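Long-range contact in enoyl-CoA hydratase (Mycolicibacterium smegmatis, PDB 7MCM), which probably catalyses the reversible hydration of trans-2-enoyl-CoA to (3S)-3-hydroxyacyl-CoA in fatty acid metabolism: residues 35-47 against 94-107. Residues are numbered along the deposited sequence; the frame is centred on the assembly and turned at random.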
loop_
_atom_site.group_PDB
_atom_site.type_symbol
_atom_site.label_atom_id
_atom_site.label_comp_id
_atom_site.label_asym_id
_atom_site.label_seq_id
_atom_site.Cartn_x
_atom_site.Cartn_y
_atom_site.Cartn_z
ATOM N N PHE B 35 -13.531 -15.962 -27.380
ATOM C CA PHE B 35 -13.889 -16.276 -26.001
ATOM C C PHE B 35 -13.766 -15.049 -25.109
ATOM O O PHE B 35 -14.640 -14.784 -24.270
ATOM C CB PHE B 35 -13.023 -17.404 -25.439
ATOM C CG PHE B 35 -13.334 -17.702 -24.006
ATOM C CD1 PHE B 35 -12.702 -17.012 -22.983
ATOM C CD2 PHE B 35 -14.322 -18.623 -23.679
ATOM C CE1 PHE B 35 -13.038 -17.255 -21.666
ATOM C CE2 PHE B 35 -14.649 -18.873 -22.357
ATOM C CZ PHE B 35 -14.003 -18.190 -21.354
ATOM N N ILE B 36 -12.661 -14.310 -25.245
ATOM C CA ILE B 36 -12.437 -13.149 -24.388
ATOM C C ILE B 36 -13.579 -12.153 -24.536
ATOM O O ILE B 36 -14.124 -11.662 -23.538
ATOM C CB ILE B 36 -11.066 -12.517 -24.699
ATOM C CG1 ILE B 36 -9.948 -13.531 -24.397
ATOM C CG2 ILE B 36 -10.875 -11.243 -23.884
ATOM C CD1 ILE B 36 -8.545 -13.108 -24.841
ATOM N N ASP B 37 -14.001 -11.889 -25.779
ATOM C CA ASP B 37 -15.129 -10.993 -26.024
ATOM C C ASP B 37 -16.404 -11.493 -25.347
ATOM O O ASP B 37 -17.157 -10.703 -24.769
ATOM C CB ASP B 37 -15.358 -10.845 -27.530
ATOM C CG ASP B 37 -14.270 -10.047 -28.220
ATOM O OD1 ASP B 37 -13.529 -9.313 -27.534
ATOM O OD2 ASP B 37 -14.158 -10.156 -29.459
ATOM N N ALA B 38 -16.677 -12.800 -25.433
ATOM C CA ALA B 38 -17.877 -13.361 -24.812
ATOM C C ALA B 38 -17.808 -13.283 -23.289
ATOM O O ALA B 38 -18.825 -13.065 -22.622
ATOM C CB ALA B 38 -18.053 -14.812 -25.251
ATOM N N PHE B 39 -16.618 -13.480 -22.727
ATOM C CA PHE B 39 -16.456 -13.397 -21.282
ATOM C C PHE B 39 -16.685 -11.969 -20.803
ATOM O O PHE B 39 -17.401 -11.748 -19.820
ATOM C CB PHE B 39 -15.070 -13.917 -20.894
ATOM C CG PHE B 39 -14.914 -14.213 -19.423
ATOM C CD1 PHE B 39 -15.372 -15.408 -18.890
ATOM C CD2 PHE B 39 -14.301 -13.305 -18.586
ATOM C CE1 PHE B 39 -15.232 -15.692 -17.540
ATOM C CE2 PHE B 39 -14.158 -13.571 -17.222
ATOM C CZ PHE B 39 -14.625 -14.768 -16.702
ATOM N N ASP B 40 -16.114 -10.985 -21.507
ATOM C CA ASP B 40 -16.440 -9.586 -21.242
ATOM C C ASP B 40 -17.947 -9.361 -21.247
ATOM O O ASP B 40 -18.503 -8.794 -20.303
ATOM C CB ASP B 40 -15.777 -8.675 -22.277
ATOM C CG ASP B 40 -14.422 -8.167 -21.833
ATOM O OD1 ASP B 40 -14.170 -8.070 -20.612
ATOM O OD2 ASP B 40 -13.599 -7.857 -22.719
ATOM N N ALA B 41 -18.624 -9.804 -22.312
ATOM C CA ALA B 41 -20.062 -9.561 -22.437
ATOM C C ALA B 41 -20.845 -10.240 -21.315
ATOM O O ALA B 41 -21.784 -9.656 -20.766
ATOM C CB ALA B 41 -20.559 -10.035 -23.802
ATOM N N ALA B 42 -20.466 -11.474 -20.957
ATOM C CA ALA B 42 -21.183 -12.205 -19.915
ATOM C C ALA B 42 -21.068 -11.503 -18.569
ATOM O O ALA B 42 -22.052 -11.404 -17.826
ATOM C CB ALA B 42 -20.658 -13.638 -19.819
ATOM N N VAL B 43 -19.872 -11.020 -18.231
ATOM C CA VAL B 43 -19.699 -10.275 -16.986
ATOM C C VAL B 43 -20.560 -9.019 -16.994
ATOM O O VAL B 43 -21.271 -8.727 -16.026
ATOM C CB VAL B 43 -18.213 -9.943 -16.751
ATOM C CG1 VAL B 43 -18.064 -8.908 -15.619
ATOM C CG2 VAL B 43 -17.459 -11.204 -16.379
ATOM N N ASP B 44 -20.505 -8.252 -18.085
ATOM C CA ASP B 44 -21.287 -7.024 -18.137
ATOM C C ASP B 44 -22.786 -7.307 -18.069
ATOM O O ASP B 44 -23.542 -6.531 -17.470
ATOM C CB ASP B 44 -20.933 -6.224 -19.392
ATOM C CG ASP B 44 -19.552 -5.607 -19.307
ATOM O OD1 ASP B 44 -18.980 -5.612 -18.195
ATOM O OD2 ASP B 44 -19.042 -5.113 -20.332
ATOM N N ALA B 45 -23.238 -8.399 -18.692
ATOM C CA ALA B 45 -24.663 -8.719 -18.664
ATOM C C ALA B 45 -25.092 -9.199 -17.285
ATOM O O ALA B 45 -26.202 -8.898 -16.833
ATOM C CB ALA B 45 -24.993 -9.770 -19.722
ATOM N N ALA B 46 -24.235 -9.958 -16.609
ATOM C CA ALA B 46 -24.571 -10.424 -15.268
ATOM C C ALA B 46 -24.601 -9.264 -14.278
ATOM O O ALA B 46 -25.488 -9.199 -13.423
ATOM C CB ALA B 46 -23.583 -11.510 -14.832
ATOM N N ASN B 47 -23.656 -8.323 -14.393
ATOM C CA ASN B 47 -23.706 -7.124 -13.557
ATOM C C ASN B 47 -24.997 -6.349 -13.768
ATOM O O ASN B 47 -25.568 -5.804 -12.816
ATOM C CB ASN B 47 -22.522 -6.209 -13.856
ATOM C CG ASN B 47 -21.230 -6.728 -13.286
ATOM O OD1 ASN B 47 -21.231 -7.609 -12.421
ATOM N ND2 ASN B 47 -20.113 -6.196 -13.773
ATOM N N GLY B 94 -4.071 -8.723 -24.160
ATOM C CA GLY B 94 -5.272 -9.484 -24.496
ATOM C C GLY B 94 -5.628 -10.574 -23.496
ATOM O O GLY B 94 -6.788 -10.707 -23.105
ATOM N N ILE B 95 -4.647 -11.384 -23.088
ATOM C CA ILE B 95 -4.889 -12.406 -22.070
ATOM C C ILE B 95 -5.227 -11.815 -20.715
ATOM O O ILE B 95 -5.647 -12.556 -19.824
ATOM C CB ILE B 95 -3.676 -13.343 -21.878
ATOM N N GLN B 96 -5.066 -10.506 -20.535
ATOM C CA GLN B 96 -5.343 -9.871 -19.255
ATOM C C GLN B 96 -6.747 -9.290 -19.172
ATOM O O GLN B 96 -7.151 -8.846 -18.092
ATOM C CB GLN B 96 -4.293 -8.790 -18.978
ATOM C CG GLN B 96 -2.908 -9.374 -18.711
ATOM C CD GLN B 96 -1.876 -8.332 -18.312
ATOM O OE1 GLN B 96 -2.138 -7.129 -18.342
ATOM N NE2 GLN B 96 -0.681 -8.801 -17.940
ATOM N N ARG B 97 -7.514 -9.336 -20.264
ATOM C CA ARG B 97 -8.899 -8.880 -20.228
ATOM C C ARG B 97 -9.754 -9.773 -19.334
ATOM O O ARG B 97 -10.666 -9.286 -18.660
ATOM C CB ARG B 97 -9.465 -8.822 -21.645
ATOM C CG ARG B 97 -8.947 -7.654 -22.461
ATOM C CD ARG B 97 -9.427 -7.724 -23.903
ATOM N NE ARG B 97 -10.880 -7.736 -24.004
ATOM C CZ ARG B 97 -11.539 -8.004 -25.124
ATOM N NH1 ARG B 97 -10.899 -8.284 -26.249
ATOM N NH2 ARG B 97 -12.870 -7.978 -25.119
ATOM N N VAL B 98 -9.504 -11.088 -19.348
ATOM C CA VAL B 98 -10.277 -12.002 -18.498
ATOM C C VAL B 98 -10.086 -11.713 -17.011
ATOM O O VAL B 98 -11.096 -11.590 -16.294
ATOM C CB VAL B 98 -9.950 -13.463 -18.862
ATOM C CG1 VAL B 98 -10.356 -14.405 -17.727
ATOM C CG2 VAL B 98 -10.631 -13.844 -20.145
ATOM N N PRO B 99 -8.858 -11.590 -16.480
ATOM C CA PRO B 99 -8.723 -11.206 -15.067
ATOM C C PRO B 99 -9.408 -9.893 -14.746
ATOM O O PRO B 99 -10.057 -9.769 -13.700
ATOM C CB PRO B 99 -7.205 -11.093 -14.876
ATOM C CG PRO B 99 -6.621 -11.856 -15.973
ATOM C CD PRO B 99 -7.545 -11.822 -17.111
ATOM N N ARG B 100 -9.289 -8.907 -15.634
ATOM C CA ARG B 100 -9.904 -7.615 -15.374
ATOM C C ARG B 100 -11.420 -7.722 -15.406
ATOM O O ARG B 100 -12.104 -7.009 -14.664
ATOM C CB ARG B 100 -9.414 -6.585 -16.392
ATOM C CG ARG B 100 -7.920 -6.288 -16.278
ATOM C CD ARG B 100 -7.521 -5.064 -17.071
ATOM N NE ARG B 100 -6.078 -4.858 -17.034
ATOM C CZ ARG B 100 -5.427 -4.288 -16.027
ATOM N NH1 ARG B 100 -6.064 -3.860 -14.947
ATOM N NH2 ARG B 100 -4.102 -4.169 -16.096
ATOM N N ALA B 101 -11.962 -8.603 -16.252
ATOM C CA ALA B 101 -13.410 -8.810 -16.265
ATOM C C ALA B 101 -13.893 -9.386 -14.936
ATOM O O ALA B 101 -14.884 -8.913 -14.359
ATOM C CB ALA B 101 -13.802 -9.714 -17.435
ATOM N N LEU B 102 -13.185 -10.393 -14.415
ATOM C CA LEU B 102 -13.585 -10.977 -13.141
ATOM C C LEU B 102 -13.458 -9.965 -12.018
ATOM O O LEU B 102 -14.230 -10.005 -11.053
ATOM C CB LEU B 102 -12.740 -12.218 -12.859
ATOM C CG LEU B 102 -13.368 -13.506 -13.373
ATOM C CD1 LEU B 102 -12.464 -14.664 -13.044
ATOM C CD2 LEU B 102 -14.766 -13.700 -12.775
ATOM N N GLN B 103 -12.511 -9.030 -12.147
ATOM C CA GLN B 103 -12.342 -7.978 -11.153
ATOM C C GLN B 103 -13.529 -7.041 -11.111
ATOM O O GLN B 103 -13.810 -6.463 -10.060
ATOM C CB GLN B 103 -11.083 -7.159 -11.446
ATOM C CG GLN B 103 -9.776 -7.748 -10.951
ATOM C CD GLN B 103 -9.764 -7.929 -9.440
ATOM O OE1 GLN B 103 -9.852 -9.048 -8.925
ATOM N NE2 GLN B 103 -9.647 -6.812 -8.718
ATOM N N ARG B 104 -14.198 -6.828 -12.238
ATOM C CA ARG B 104 -15.371 -5.971 -12.237
ATOM C C ARG B 104 -16.670 -6.762 -12.139
ATOM O O ARG B 104 -17.749 -6.154 -12.095
ATOM C CB ARG B 104 -15.368 -5.057 -13.469
ATOM C CG ARG B 104 -15.737 -5.741 -14.755
ATOM C CD ARG B 104 -15.909 -4.756 -15.921
ATOM N NE ARG B 104 -16.281 -5.473 -17.139
ATOM C CZ ARG B 104 -15.404 -6.004 -17.982
ATOM N NH1 ARG B 104 -14.098 -5.871 -17.799
ATOM N NH2 ARG B 104 -15.846 -6.689 -19.036
ATOM N N CYS B 105 -16.597 -8.093 -12.063
ATOM C CA CYS B 105 -17.797 -8.908 -11.894
ATOM C C CYS B 105 -18.335 -8.772 -10.478
ATOM O O CYS B 105 -17.664 -9.161 -9.513
ATOM C CB CYS B 105 -17.504 -10.371 -12.201
ATOM S SG CYS B 105 -18.994 -11.408 -12.210
ATOM N N GLU B 106 -19.575 -8.283 -10.365
ATOM C CA GLU B 106 -20.178 -8.014 -9.067
ATOM C C GLU B 106 -20.785 -9.246 -8.419
ATOM O O GLU B 106 -21.108 -9.198 -7.228
ATOM C CB GLU B 106 -21.264 -6.952 -9.190
ATOM C CG GLU B 106 -20.807 -5.696 -9.859
ATOM C CD GLU B 106 -21.937 -4.705 -9.998
ATOM O OE1 GLU B 106 -23.019 -4.942 -9.403
ATOM O OE2 GLU B 106 -21.743 -3.691 -10.705
ATOM N N VAL B 107 -20.989 -10.326 -9.162
ATOM C CA VAL B 107 -21.627 -11.492 -8.562
ATOM C C VAL B 107 -20.552 -12.522 -8.239
ATOM O O VAL B 107 -19.531 -12.598 -8.941
ATOM C CB VAL B 107 -22.737 -12.069 -9.467
ATOM C CG1 VAL B 107 -23.612 -10.944 -10.043
ATOM C CG2 VAL B 107 -22.174 -12.908 -10.557
HETATM O O HOH W 1 -12.014 -7.113 -19.395
#
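Arg97 bends at its third torsion (chi3 59°) and turns its guanidinium onto Asp37 and Asp40 of helix 35-47. Arg104 has CG between its backbone N and carbonyl carbon (chi1 75°), then runs straight as far as NE, where the guanidinium turns off to Asp40 and Asp44. Three aspartates and two arginines form one salt-bridge network. Arg97 NH2 gives hydrogen bonds to Asp37 OD1 (2.8 Å) and to the anti lone pair of Asp40 OD2 (2.5 Å). Ile36 CG2 sits over one face of this guanidinium. Asp40 OD1 takes Arg104 NH2 (2.7 Å) from above the carboxylate plane. Arg104 NE meets the syn side of Asp44 OD1 (2.9 Å). A water donates to Asp40 OD1 and Arg97 O and accepts from Arg104 NH1.

The two helices run almost parallel in the crotonase fold; their axes come within 9.4 Å in these segments, 5° apart in direction. Helix 35-47 also packs on strands 8-13 and 16-21, and Val98 and Leu102 on Leu124 of helix 120-127. Alongside the charges the contact is apolar. Phe39 presents its ring edge to Ala101 CB and to Leu102 CG (CZ to CG 3.8 Å). Val43 CG1 lies against Ala101 O and Cys105 CB.

The Asn47 amide grips the backbone: OD1 accepts from Glu106 N (2.7 Å) and ND2 donates to Arg104 O (2.9 Å). Arg217 hydrogen-bonds Asn47 O and salt-bridges Glu106.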